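Local coordinates for protein split-Soret cytochrome c (Desulfovibrio desulfuricans, PDB 1H21) that carries two heme c groups and probably a [2Fe-2S] cluster per subunit, transfers electrons and may take part in sulfate reduction, at residues S142-L146 / C147-V151; G47-Y50 / S51-L55; F200-A204 / S205-C209; S234-A237 / A238-N241; I186-K189 / I190-K194. One frame throughout, in Å; residues are numbered along the deposited sequence.

Interaction 1: residues S142-L146 / C147-V151; sequences SDSVL and CHISV. With HEC (heme c), chain H.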
# COMPACT_ATOMS: atom_id res chain seq x y z
N SER A 142 -3.56 7.62 15.59
CA SER A 142 -2.86 6.37 15.38
C SER A 142 -1.34 6.48 15.44
O SER A 142 -0.68 5.59 15.96
CB SER A 142 -3.27 5.79 14.03
OG SER A 142 -3.06 6.76 13.01
N ASP A 143 -0.82 7.59 14.94
CA ASP A 143 0.62 7.84 14.85
C ASP A 143 1.21 6.82 13.85
O ASP A 143 2.40 6.52 13.85
CB ASP A 143 1.31 7.74 16.22
CG ASP A 143 2.80 8.16 16.19
OD1 ASP A 143 3.21 8.98 15.33
OD2 ASP A 143 3.56 7.69 17.06
N SER A 144 0.33 6.30 13.00
CA SER A 144 0.71 5.32 11.99
C SER A 144 -0.26 5.32 10.84
O SER A 144 -1.47 5.37 11.00
CB SER A 144 0.81 3.90 12.57
OG SER A 144 1.14 2.92 11.58
N VAL A 145 0.33 5.24 9.66
CA VAL A 145 -0.35 5.20 8.39
C VAL A 145 -0.68 3.73 8.07
O VAL A 145 -1.48 3.43 7.18
CB VAL A 145 0.61 5.87 7.39
CG1 VAL A 145 0.60 5.19 6.07
CG2 VAL A 145 0.29 7.35 7.27
N LEU A 146 -0.13 2.83 8.89
CA LEU A 146 -0.32 1.40 8.73
C LEU A 146 -1.58 0.93 9.43
O LEU A 146 -1.76 1.21 10.60
CB LEU A 146 0.90 0.66 9.29
CG LEU A 146 2.22 0.91 8.56
CD1 LEU A 146 3.32 0.07 9.18
CD2 LEU A 146 2.05 0.61 7.06
N CYS A 147 -2.42 0.21 8.69
CA CYS A 147 -3.69 -0.36 9.17
C CYS A 147 -3.57 -1.22 10.43
O CYS A 147 -4.41 -1.15 11.33
CB CYS A 147 -4.27 -1.22 8.06
SG CYS A 147 -5.99 -1.02 7.75
N HIS A 148 -2.55 -2.08 10.49
CA HIS A 148 -2.37 -2.94 11.65
C HIS A 148 -2.24 -2.12 12.91
O HIS A 148 -2.90 -2.42 13.91
CB HIS A 148 -1.13 -3.83 11.57
CG HIS A 148 -0.82 -4.52 12.87
ND1 HIS A 148 -1.61 -5.51 13.41
CD2 HIS A 148 0.13 -4.27 13.80
CE1 HIS A 148 -1.13 -5.80 14.63
NE2 HIS A 148 -0.07 -5.08 14.92
N ILE A 149 -1.35 -1.13 12.88
CA ILE A 149 -1.11 -0.26 14.02
C ILE A 149 -2.30 0.64 14.38
O ILE A 149 -2.63 0.81 15.54
CB ILE A 149 0.13 0.61 13.78
CG1 ILE A 149 1.33 -0.31 13.60
CG2 ILE A 149 0.37 1.51 14.98
CD1 ILE A 149 2.62 0.41 13.51
N SER A 150 -2.90 1.23 13.37
CA SER A 150 -4.05 2.10 13.54
C SER A 150 -5.22 1.34 14.18
O SER A 150 -5.71 1.70 15.26
CB SER A 150 -4.45 2.66 12.15
OG SER A 150 -5.63 3.44 12.19
N VAL A 151 -5.65 0.25 13.54
CA VAL A 151 -6.78 -0.53 14.04
C VAL A 151 -6.50 -1.27 15.37
O VAL A 151 -7.23 -1.08 16.34
CB VAL A 151 -7.31 -1.53 12.96
CG1 VAL A 151 -8.45 -2.36 13.53
CG2 VAL A 151 -7.77 -0.77 11.71
FE HEC H . 1.38 -5.65 16.14
CHA HEC H . -0.03 -3.31 18.08
CHB HEC H . -0.53 -8.10 17.66
CHC HEC H . 2.34 -7.87 13.75
CHD HEC H . 3.80 -3.53 15.17
NA HEC H . 0.06 -5.65 17.61
C1A HEC H . -0.53 -4.56 18.19
C2A HEC H . -1.66 -4.91 19.04
C3A HEC H . -1.70 -6.31 19.04
C4A HEC H . -0.62 -6.76 18.15
CMA HEC H . -2.71 -7.22 19.74
CAA HEC H . -2.57 -3.94 19.82
CBA HEC H . -2.11 -3.66 21.25
CGA HEC H . -1.10 -2.53 21.38
O1A HEC H . -0.04 -2.71 22.03
O2A HEC H . -1.39 -1.43 20.89
NB HEC H . 1.03 -7.61 15.82
C1B HEC H . 0.24 -8.49 16.56
C2B HEC H . 0.15 -9.82 15.93
C3B HEC H . 0.86 -9.69 14.74
C4B HEC H . 1.43 -8.35 14.72
CMB HEC H . -0.54 -11.09 16.47
CAB HEC H . 1.02 -10.69 13.76
CBB HEC H . -0.14 -11.27 13.10
NC HEC H . 2.73 -5.60 14.69
C1C HEC H . 2.95 -6.60 13.75
C2C HEC H . 3.97 -6.16 12.81
C3C HEC H . 4.41 -4.89 13.18
C4C HEC H . 3.64 -4.61 14.37
CMC HEC H . 4.52 -7.05 11.67
CAC HEC H . 5.50 -4.15 12.63
CBC HEC H . 5.59 -3.61 11.25
ND HEC H . 1.83 -3.87 16.65
C1D HEC H . 2.95 -3.17 16.25
C2D HEC H . 2.92 -1.84 16.82
C3D HEC H . 1.80 -1.70 17.54
C4D HEC H . 1.12 -2.98 17.42
CMD HEC H . 3.95 -0.77 16.58
CAD HEC H . 1.39 -0.44 18.33
CBD HEC H . 1.86 -0.49 19.77
CGD HEC H . 1.42 0.73 20.57
O1D HEC H . 0.23 0.81 20.96
O2D HEC H . 2.29 1.61 20.80
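H148 turns the edge of its imidazole to heme c (chain H): H148 NE2 lies 2.0 Å from FE, heme atom NA sits in the ring plane at that edge, and CHC lies over one face, displaced toward the rim. This is axial ligation, and NE2 of H233 of the second subunit also binds that iron. With CG anti to the backbone N (chi1 170°), the ring swings out from the first helical turn, and a hydrogen bond between ND1 and K224 O of the second subunit restrains its rotation. I149 connects the loop to the same heme. Its CB packs 3.3 Å from S144 OG, while I149 CD1 lies 3.5 Å from heme CMD. S144 OG also accepts from L146 N (3.0 Å), forming an ST turn just ahead of the helix. L146, the N-cap residue, gives its carbonyl O to S150 N at 3.0 Å (167° at the hydrogen), which closes the first turn. The intervening C147 is inferred to be a [2Fe-2S] ligand. S150 OG hydrogen-bonds Y116 of helix 102-118 and R170 of helix 165-192, tying the start of helix 147-158 to both.

Interaction 2: residues G47-Y50 / S51-L55; sequences GAFY and SIVGL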
# COMPACT_ATOMS: atom_id res chain seq x y z
N GLY A 47 -13.99 3.12 -1.66
CA GLY A 47 -14.76 4.31 -1.31
C GLY A 47 -14.00 5.62 -1.50
O GLY A 47 -14.53 6.54 -2.12
N ALA A 48 -12.78 5.71 -0.99
CA ALA A 48 -12.00 6.92 -1.12
C ALA A 48 -11.63 7.19 -2.57
O ALA A 48 -11.82 8.31 -3.06
CB ALA A 48 -10.74 6.83 -0.28
N PHE A 49 -11.11 6.19 -3.27
CA PHE A 49 -10.72 6.40 -4.66
C PHE A 49 -11.92 6.89 -5.46
O PHE A 49 -11.87 7.92 -6.12
CB PHE A 49 -10.19 5.11 -5.30
CG PHE A 49 -9.62 5.34 -6.65
CD1 PHE A 49 -8.31 5.77 -6.81
CD2 PHE A 49 -10.42 5.18 -7.79
CE1 PHE A 49 -7.78 6.06 -8.08
CE2 PHE A 49 -9.91 5.47 -9.06
CZ PHE A 49 -8.59 5.91 -9.21
N TYR A 50 -13.01 6.14 -5.38
CA TYR A 50 -14.19 6.54 -6.11
C TYR A 50 -14.69 7.95 -5.76
O TYR A 50 -15.01 8.72 -6.66
CB TYR A 50 -15.32 5.54 -5.91
CG TYR A 50 -16.48 5.79 -6.84
CD1 TYR A 50 -16.59 5.10 -8.04
CD2 TYR A 50 -17.47 6.73 -6.52
CE1 TYR A 50 -17.65 5.32 -8.90
CE2 TYR A 50 -18.54 6.96 -7.39
CZ TYR A 50 -18.62 6.25 -8.57
OH TYR A 50 -19.68 6.42 -9.43
N SER A 51 -14.70 8.31 -4.48
CA SER A 51 -15.19 9.63 -4.12
C SER A 51 -14.43 10.74 -4.84
O SER A 51 -14.89 11.87 -4.92
CB SER A 51 -15.18 9.83 -2.60
OG SER A 51 -13.88 10.05 -2.10
N ILE A 52 -13.27 10.41 -5.41
CA ILE A 52 -12.48 11.42 -6.10
C ILE A 52 -12.57 11.29 -7.61
O ILE A 52 -13.06 12.19 -8.29
CB ILE A 52 -11.01 11.37 -5.61
CG1 ILE A 52 -10.94 11.96 -4.20
CG2 ILE A 52 -10.09 12.05 -6.60
CD1 ILE A 52 -9.56 12.03 -3.60
N VAL A 53 -12.13 10.15 -8.13
CA VAL A 53 -12.15 9.92 -9.57
C VAL A 53 -13.52 9.46 -10.01
O VAL A 53 -13.93 9.70 -11.15
CB VAL A 53 -11.08 8.88 -9.96
CG1 VAL A 53 -11.12 8.58 -11.45
CG2 VAL A 53 -9.70 9.37 -9.54
N GLY A 54 -14.25 8.80 -9.11
CA GLY A 54 -15.58 8.33 -9.43
C GLY A 54 -16.54 9.51 -9.60
O GLY A 54 -17.36 9.52 -10.52
N LEU A 55 -16.44 10.49 -8.70
CA LEU A 55 -17.30 11.67 -8.80
C LEU A 55 -16.90 12.53 -10.00
O LEU A 55 -17.76 13.15 -10.62
CB LEU A 55 -17.29 12.48 -7.50
CG LEU A 55 -17.91 11.75 -6.31
CD1 LEU A 55 -18.09 12.76 -5.22
CD2 LEU A 55 -19.25 11.13 -6.68
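G47-Y50 and S51-L55 form successive turns of helix 44-60, with regular i to i+4 bonds from S51 N to G47 O (3.0 Å) and from V53 N to F49 O (3.0 Å) alongside a wider pi-type turn at 51-54. The position of Y50 O is less certain in the model, so the weak bond it receives from L55 N is doubtful in detail.

Among the side chains, Y50 lies over G54. G54 CA sits 3.5 Å from the centroid of the Y50 ring, only 4° off the normal, a CH-pi contact squarely over the face; with no side chain on G54, the ring can lie flat against the backbone. L55 CD2 meets the same ring obliquely at Y50 CE2 (4.3 Å). F49 reaches V53 at a slant: V53 CG2 lies 3.6 Å from F49 CZ, and its line to the ring centroid is inclined 29° to the normal, an off-centre CH-pi contact. S51 turns its hydroxyl back on the helix. Its OG lies between the backbone N and the carbonyl carbon (chi1 75°) and donates to A48 O at 2.9 Å, so this carbonyl has a side-chain donor within the helix.

The phenol OH of Y50 is hydrogen-bonded to E58 OE2, and also pairs with F10 N of the second subunit. In a fold without strands, three helices pack on this one: A48, S51 and I52 meet helix 165-192, F49, I52 and V53 helix 87-99, and Y50, S51 and L55 helix 26-38.

Interaction 3: residues F200-A204 / S205-C209; sequences FPMQA and SVSSC. With HEC (heme c), chain E.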
# COMPACT_ATOMS: atom_id res chain seq x y z
N PHE A 200 1.85 20.43 7.03
CA PHE A 200 2.32 19.63 8.16
C PHE A 200 3.82 19.42 8.04
O PHE A 200 4.30 18.75 7.12
CB PHE A 200 1.63 18.28 8.19
CG PHE A 200 0.29 18.31 8.84
CD1 PHE A 200 -0.82 18.77 8.15
CD2 PHE A 200 0.12 17.82 10.12
CE1 PHE A 200 -2.08 18.73 8.73
CE2 PHE A 200 -1.14 17.78 10.71
CZ PHE A 200 -2.25 18.23 10.00
N PRO A 201 4.58 20.00 8.97
CA PRO A 201 6.04 19.88 8.96
C PRO A 201 6.51 18.43 9.14
O PRO A 201 5.71 17.54 9.48
CB PRO A 201 6.44 20.76 10.15
CG PRO A 201 5.26 20.62 11.09
CD PRO A 201 4.10 20.72 10.16
N MET A 202 7.79 18.18 8.88
CA MET A 202 8.31 16.83 9.05
C MET A 202 8.17 16.42 10.53
O MET A 202 8.20 17.28 11.43
CB MET A 202 9.77 16.76 8.61
CG MET A 202 10.43 15.41 8.85
SD MET A 202 11.96 15.18 7.98
CE MET A 202 11.30 14.76 6.35
N GLN A 203 8.00 15.11 10.76
CA GLN A 203 7.87 14.58 12.10
C GLN A 203 9.18 14.76 12.86
O GLN A 203 10.27 14.70 12.28
CB GLN A 203 7.48 13.09 12.09
CG GLN A 203 6.21 12.76 11.34
CD GLN A 203 6.51 12.21 9.96
OE1 GLN A 203 7.32 12.75 9.24
NE2 GLN A 203 5.85 11.16 9.59
N ALA A 204 9.07 14.93 14.17
CA ALA A 204 10.22 15.13 15.04
C ALA A 204 11.22 14.00 14.95
O ALA A 204 12.40 14.22 14.66
CB ALA A 204 9.77 15.30 16.47
N SER A 205 10.75 12.79 15.21
CA SER A 205 11.62 11.61 15.17
C SER A 205 12.25 11.42 13.80
O SER A 205 13.46 11.20 13.70
CB SER A 205 10.83 10.37 15.59
OG SER A 205 9.82 10.10 14.64
N VAL A 206 11.45 11.58 12.74
CA VAL A 206 11.95 11.43 11.37
C VAL A 206 13.13 12.36 11.11
O VAL A 206 14.16 11.95 10.58
CB VAL A 206 10.85 11.68 10.34
CG1 VAL A 206 11.39 11.43 8.95
CG2 VAL A 206 9.67 10.78 10.62
N SER A 207 12.98 13.62 11.52
CA SER A 207 14.04 14.59 11.33
C SER A 207 15.28 14.27 12.14
O SER A 207 16.37 14.26 11.57
CB SER A 207 13.55 16.00 11.66
OG SER A 207 12.42 16.32 10.87
N SER A 208 15.14 13.97 13.43
CA SER A 208 16.33 13.70 14.26
C SER A 208 17.02 12.38 13.97
O SER A 208 18.24 12.32 13.87
CB SER A 208 16.02 13.86 15.76
OG SER A 208 15.02 12.98 16.21
N CYS A 209 16.25 11.31 13.86
CA CYS A 209 16.83 10.00 13.55
C CYS A 209 17.39 10.11 12.13
O CYS A 209 18.50 9.62 11.87
CB CYS A 209 15.75 8.92 13.58
SG CYS A 209 14.83 8.77 15.13
FE HEC E . 20.32 4.57 15.08
CHA HEC E . 21.75 1.51 14.74
CHB HEC E . 17.22 3.21 14.89
CHC HEC E . 18.96 7.63 15.75
CHD HEC E . 23.39 6.01 14.59
NA HEC E . 19.65 2.76 14.82
C1A HEC E . 20.36 1.59 14.76
C2A HEC E . 19.45 0.43 14.68
C3A HEC E . 18.17 0.88 14.61
C4A HEC E . 18.29 2.34 14.73
CMA HEC E . 16.91 0.04 14.41
CAA HEC E . 19.91 -1.01 14.65
CBA HEC E . 19.71 -1.86 15.87
CGA HEC E . 20.44 -1.36 17.10
O1A HEC E . 20.11 -0.29 17.64
O2A HEC E . 21.32 -2.08 17.59
NB HEC E . 18.50 5.30 15.32
C1B HEC E . 17.31 4.59 15.17
C2B HEC E . 16.13 5.44 15.31
C3B HEC E . 16.59 6.70 15.71
C4B HEC E . 18.09 6.59 15.63
CMB HEC E . 14.72 5.01 14.90
CAB HEC E . 15.80 7.77 16.26
CBB HEC E . 14.83 7.62 17.34
NC HEC E . 21.03 6.41 15.29
C1C HEC E . 20.33 7.57 15.58
C2C HEC E . 21.16 8.76 15.38
C3C HEC E . 22.40 8.30 15.00
C4C HEC E . 22.33 6.85 14.95
CMC HEC E . 20.65 10.22 15.45
CAC HEC E . 23.52 9.04 14.67
CBC HEC E . 24.10 9.95 15.62
ND HEC E . 22.18 3.88 14.79
C1D HEC E . 23.34 4.60 14.54
C2D HEC E . 24.47 3.70 14.29
C3D HEC E . 24.01 2.46 14.43
C4D HEC E . 22.61 2.58 14.73
CMD HEC E . 25.89 4.07 13.84
CAD HEC E . 24.76 1.15 14.25
CBD HEC E . 25.84 0.89 15.30
CGD HEC E . 25.26 0.81 16.70
O1D HEC E . 25.32 1.83 17.42
O2D HEC E . 24.75 -0.28 17.06
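M202 and Q203 fold against V206 and S207 at the N-terminus of helix 204-213, where Q203 is the N-cap residue; the helix goes on to carry the CxxCH heme-binding motif, whose first cysteine is C209.

Two hydrogen bonds from one residue grip Q203 O: S207 N donates at 3.0 Å (162° at the hydrogen) and S207 OG, also 3.0 Å away, approaches from the opposite face of the carbonyl plane. The hydroxyl stands 35° out of that plane, above it and not on a lone pair. One residue further along, S208 N donates to A204 O at 3.0 Å, an ordinary helical bond. The amide nitrogen NE2 of Q203 is hydrogen-bonded to E117 of helix 102-118 and to I226 O. S205 OG bonds D228 and C229 N, joining the start of this helix to the loop holding C229, one of the two cysteines that attach heme c #2.

Van der Waals packing is made by the flanking side chains. M202 and V206 cross at about a right angle, the sulfur SD of M202 resting 3.9 Å from V206 CG1. Q203 bends at chi2 (100°), which brings its amide back against a methyl of the valine, with Q203 OE1 3.4 Å from V206 CG2.

C209 is the covalent link. The helix delivers it to heme c #1 (chain E), where S208 O also approaches CMC at 3.6 Å, and the thioether is formed by C209 SG and heme CAB, 1.8 Å apart.

Interaction 4: residues S234-A237 / A238-N241; sequences SGTA and ATQN. With HEC (heme c), chain G.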
# COMPACT_ATOMS: atom_id res chain seq x y z
N SER A 234 10.70 2.46 20.11
CA SER A 234 10.64 3.02 21.45
C SER A 234 10.76 2.05 22.63
O SER A 234 10.60 2.45 23.77
CB SER A 234 9.32 3.80 21.60
OG SER A 234 9.32 4.95 20.77
N GLY A 235 11.05 0.78 22.39
CA GLY A 235 11.15 -0.16 23.49
C GLY A 235 9.90 -0.21 24.35
O GLY A 235 9.98 -0.52 25.54
N THR A 236 8.74 0.07 23.76
CA THR A 236 7.49 0.05 24.52
C THR A 236 7.14 -1.39 24.93
O THR A 236 7.75 -2.34 24.45
CB THR A 236 6.30 0.66 23.71
OG1 THR A 236 6.15 -0.04 22.47
CG2 THR A 236 6.52 2.14 23.42
N ALA A 237 6.16 -1.55 25.81
CA ALA A 237 5.78 -2.89 26.23
C ALA A 237 5.36 -3.70 25.01
O ALA A 237 5.74 -4.87 24.85
CB ALA A 237 4.65 -2.83 27.23
N ALA A 238 4.59 -3.06 24.12
CA ALA A 238 4.10 -3.71 22.91
C ALA A 238 5.22 -4.32 22.05
O ALA A 238 5.07 -5.45 21.54
CB ALA A 238 3.28 -2.74 22.10
N THR A 239 6.34 -3.61 21.92
CA THR A 239 7.44 -4.09 21.09
C THR A 239 8.51 -4.90 21.83
O THR A 239 9.62 -5.10 21.33
CB THR A 239 8.10 -2.94 20.23
OG1 THR A 239 8.84 -2.03 21.06
CG2 THR A 239 7.02 -2.17 19.47
N GLN A 240 8.18 -5.32 23.04
CA GLN A 240 9.07 -6.18 23.82
C GLN A 240 8.75 -7.60 23.32
O GLN A 240 7.72 -7.81 22.69
CB GLN A 240 8.79 -6.04 25.33
CG GLN A 240 9.24 -4.73 25.94
CD GLN A 240 10.72 -4.46 25.72
OE1 GLN A 240 11.55 -5.38 25.82
NE2 GLN A 240 11.07 -3.21 25.43
N ASN A 241 9.60 -8.58 23.62
CA ASN A 241 9.36 -9.95 23.15
C ASN A 241 8.06 -10.58 23.64
O ASN A 241 7.97 -10.95 24.80
CB ASN A 241 10.54 -10.85 23.52
CG ASN A 241 10.49 -12.19 22.82
OD1 ASN A 241 9.89 -12.34 21.75
ND2 ASN A 241 11.09 -13.19 23.44
FE HEC G . -0.74 -10.97 23.09
CHA HEC G . -1.61 -8.12 24.72
CHB HEC G . 1.09 -9.14 20.82
CHC HEC G . 0.39 -13.88 21.61
CHD HEC G . -3.14 -12.72 24.76
NA HEC G . -0.28 -9.04 22.86
C1A HEC G . -0.65 -7.98 23.70
C2A HEC G . -0.00 -6.75 23.25
C3A HEC G . 0.74 -7.02 22.13
C4A HEC G . 0.52 -8.45 21.86
CMA HEC G . 1.63 -6.01 21.36
CAA HEC G . -0.28 -5.34 23.74
CBA HEC G . -0.20 -5.13 25.23
CGA HEC G . 1.21 -5.16 25.72
O1A HEC G . 1.64 -6.21 26.25
O2A HEC G . 1.88 -4.11 25.54
NB HEC G . 0.48 -11.42 21.58
C1B HEC G . 1.10 -10.53 20.69
C2B HEC G . 1.91 -11.26 19.71
C3B HEC G . 1.83 -12.63 20.00
C4B HEC G . 0.90 -12.69 21.13
CMB HEC G . 2.78 -10.60 18.63
CAB HEC G . 2.61 -13.71 19.49
CBB HEC G . 4.04 -13.76 19.61
NC HEC G . -1.22 -12.89 23.20
C1C HEC G . -0.62 -13.99 22.55
C2C HEC G . -1.30 -15.24 22.86
C3C HEC G . -2.36 -14.94 23.68
C4C HEC G . -2.29 -13.47 23.91
CMC HEC G . -0.88 -16.60 22.32
CAC HEC G . -3.32 -15.78 24.24
CBC HEC G . -3.02 -17.00 24.92
ND HEC G . -2.06 -10.55 24.51
C1D HEC G . -3.02 -11.37 25.09
C2D HEC G . -3.74 -10.68 26.16
C3D HEC G . -3.20 -9.46 26.30
C4D HEC G . -2.23 -9.33 25.17
CMD HEC G . -4.97 -11.13 26.91
CAD HEC G . -3.58 -8.45 27.41
CBD HEC G . -2.45 -7.72 28.14
CGD HEC G . -1.51 -8.67 28.89
O1D HEC G . -2.02 -9.65 29.45
O2D HEC G . -0.27 -8.44 28.93
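T236 and A237 fold back on T239 and Q240 through a type I beta turn that runs from A237 to Q240, in the loop region beyond the last helix and close to heme c (chain G). The turn is closed by Q240 N donating to A237 O at 3.1 Å, from well above the carbonyl plane (62° out of it). A second, weak bond runs from T239 N to T236 O. The third link uses a side chain: Q240 bends at chi2 (-57°), and this curl places NE2 2.9 Å from G235 O. The acceptor lies nearly in the amide plane of Q240, whereas the donor stands far out of the plane of the glycine carbonyl. Between the two threonines, which cross at a slant, T236 OG1 and T239 OG1 come within 3.6 Å.

Several of these polar groups have further partners. A237 O also accepts from K242 NZ. Across the dimer interface, A238 O bonds ND1 of H233 of the second subunit, T239 O bonds T239 OG1 of that subunit, and Q240 NE2 bonds OE1 of the second subunit's Q240.

The turn also borders the heme. A238 CB rests 3.7 Å from CMA, and A238 N lies 3.2 Å from the propionate oxygen O2A; A237 CB approaches the same O2A at 3.5 Å.

Interaction 5: residues I186-K189 / I190-K194; sequences INTK and IDQGK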
# COMPACT_ATOMS: atom_id res chain seq x y z
N ILE A 186 -6.33 18.29 -2.87
CA ILE A 186 -6.41 18.39 -4.32
C ILE A 186 -6.78 19.83 -4.69
O ILE A 186 -6.09 20.46 -5.50
CB ILE A 186 -7.43 17.39 -4.93
CG1 ILE A 186 -6.83 15.97 -4.93
CG2 ILE A 186 -7.83 17.83 -6.35
CD1 ILE A 186 -7.87 14.86 -5.15
N ASN A 187 -7.83 20.35 -4.06
CA ASN A 187 -8.29 21.71 -4.30
C ASN A 187 -7.14 22.69 -4.13
O ASN A 187 -6.82 23.46 -5.05
CB ASN A 187 -9.41 22.09 -3.34
CG ASN A 187 -10.72 21.44 -3.69
OD1 ASN A 187 -10.92 20.94 -4.81
ND2 ASN A 187 -11.65 21.45 -2.73
N THR A 188 -6.47 22.61 -2.99
CA THR A 188 -5.35 23.50 -2.73
C THR A 188 -4.25 23.36 -3.79
O THR A 188 -3.64 24.35 -4.18
CB THR A 188 -4.84 23.30 -1.29
OG1 THR A 188 -5.95 23.47 -0.39
CG2 THR A 188 -3.75 24.31 -0.91
N LYS A 189 -4.03 22.15 -4.29
CA LYS A 189 -3.00 21.92 -5.32
C LYS A 189 -3.38 22.64 -6.63
O LYS A 189 -2.55 23.30 -7.27
CB LYS A 189 -2.81 20.41 -5.58
CG LYS A 189 -1.88 20.05 -6.74
CD LYS A 189 -0.49 20.64 -6.55
CE LYS A 189 0.44 20.18 -7.64
NZ LYS A 189 1.81 20.71 -7.48
N ILE A 190 -4.63 22.47 -7.02
CA ILE A 190 -5.13 23.10 -8.22
C ILE A 190 -4.93 24.62 -8.12
O ILE A 190 -4.54 25.26 -9.11
CB ILE A 190 -6.62 22.78 -8.47
CG1 ILE A 190 -6.83 21.27 -8.71
CG2 ILE A 190 -7.13 23.55 -9.66
CD1 ILE A 190 -8.28 20.85 -9.06
N ASP A 191 -5.18 25.18 -6.92
CA ASP A 191 -5.03 26.63 -6.68
C ASP A 191 -3.60 27.12 -6.64
O ASP A 191 -3.23 28.04 -7.37
CB ASP A 191 -5.71 27.05 -5.37
CG ASP A 191 -7.23 27.02 -5.46
OD1 ASP A 191 -7.80 27.11 -6.58
OD2 ASP A 191 -7.87 26.89 -4.38
N GLN A 192 -2.78 26.50 -5.80
CA GLN A 192 -1.39 26.91 -5.67
C GLN A 192 -0.41 26.40 -6.73
O GLN A 192 0.79 26.67 -6.63
CB GLN A 192 -0.87 26.58 -4.28
CG GLN A 192 -1.66 27.24 -3.16
CD GLN A 192 -1.24 26.78 -1.77
OE1 GLN A 192 -0.39 25.87 -1.60
NE2 GLN A 192 -1.83 27.41 -0.75
N GLY A 193 -0.90 25.65 -7.72
CA GLY A 193 -0.05 25.15 -8.79
C GLY A 193 1.25 24.50 -8.37
O GLY A 193 1.25 23.63 -7.50
N LYS A 194 2.36 24.88 -8.97
CA LYS A 194 3.64 24.30 -8.57
C LYS A 194 4.18 24.93 -7.30
O LYS A 194 5.28 24.63 -6.89
CB LYS A 194 4.67 24.39 -9.70
CG LYS A 194 4.27 23.61 -10.94
CD LYS A 194 5.40 23.50 -11.92
CE LYS A 194 4.93 22.73 -13.13
NZ LYS A 194 6.01 22.62 -14.14
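K189 starts extended, CG anti to the backbone N (chi1 173°), then bends at chi2 (58°), and this kink carries the chain forward along the helix until NZ meets the carbonyl of G193. The bond between K189 NZ and G193 O measures 3.0 Å, with the ammonium above the carbonyl plane and not on a lone pair. The methylenes follow the same path, as K189 CE passes 3.5 Å from G193 O. The lysine head has other strong partners: NZ forms a salt bridge to E104 and a cation-pi contact with W100, so the glycine carbonyl is one of several groups fixing it.

The backbone is regular up to this point. I190 N donates to I186 O (2.9 Å), D191 N to N187 O (3.0 Å) and Q192 N to T188 O (2.8 Å), each nearly in line with the C=O bond. Side chains a turn apart meet in two ways. I186 and I190 cross at a slant with CG2 of I186 4.1 Å from CD1 of I190. T188 and Q192 lie side by side, pointing the same way, and T188 CG2 touches the amide carbon CD of Q192 at 3.6 Å. The hydroxyl of T188 bonds back to E184 O, while D191 forms a salt bridge with K23.

G193 is the first residue to leave helical geometry. Helix 165-192 thus ends at a residue whose positive phi (48°) is favoured by glycine, a common way for a helix to terminate, with K189 NZ bonded to the carbonyl of G193 just past the last turn.

In the fold
Interactions 2 and 5 are the pair that touch: I52 CD1 and I186 CD1 pack 3.6 Å apart, joining helix 44-60 to the end of helix 165-192. They belong to the helical body, where interaction 2 lies near the inferred cluster ligand C44, about 6 Å from A48 between side chains. Interactions 1, 3 and 4 serve the hemes. Their centres lie 16 to 21 Å apart, their nearest atoms about 6 to 8 Å. Interaction 1 joins a heme iron ligand, H148, to C147, an inferred ligand of the probable iron-sulfur cluster, the side chains of C147 and C86 being about 3 Å apart. All but interaction 5 touch the second subunit; for 1, 3 and 4 this fits hemes shared across the dimer.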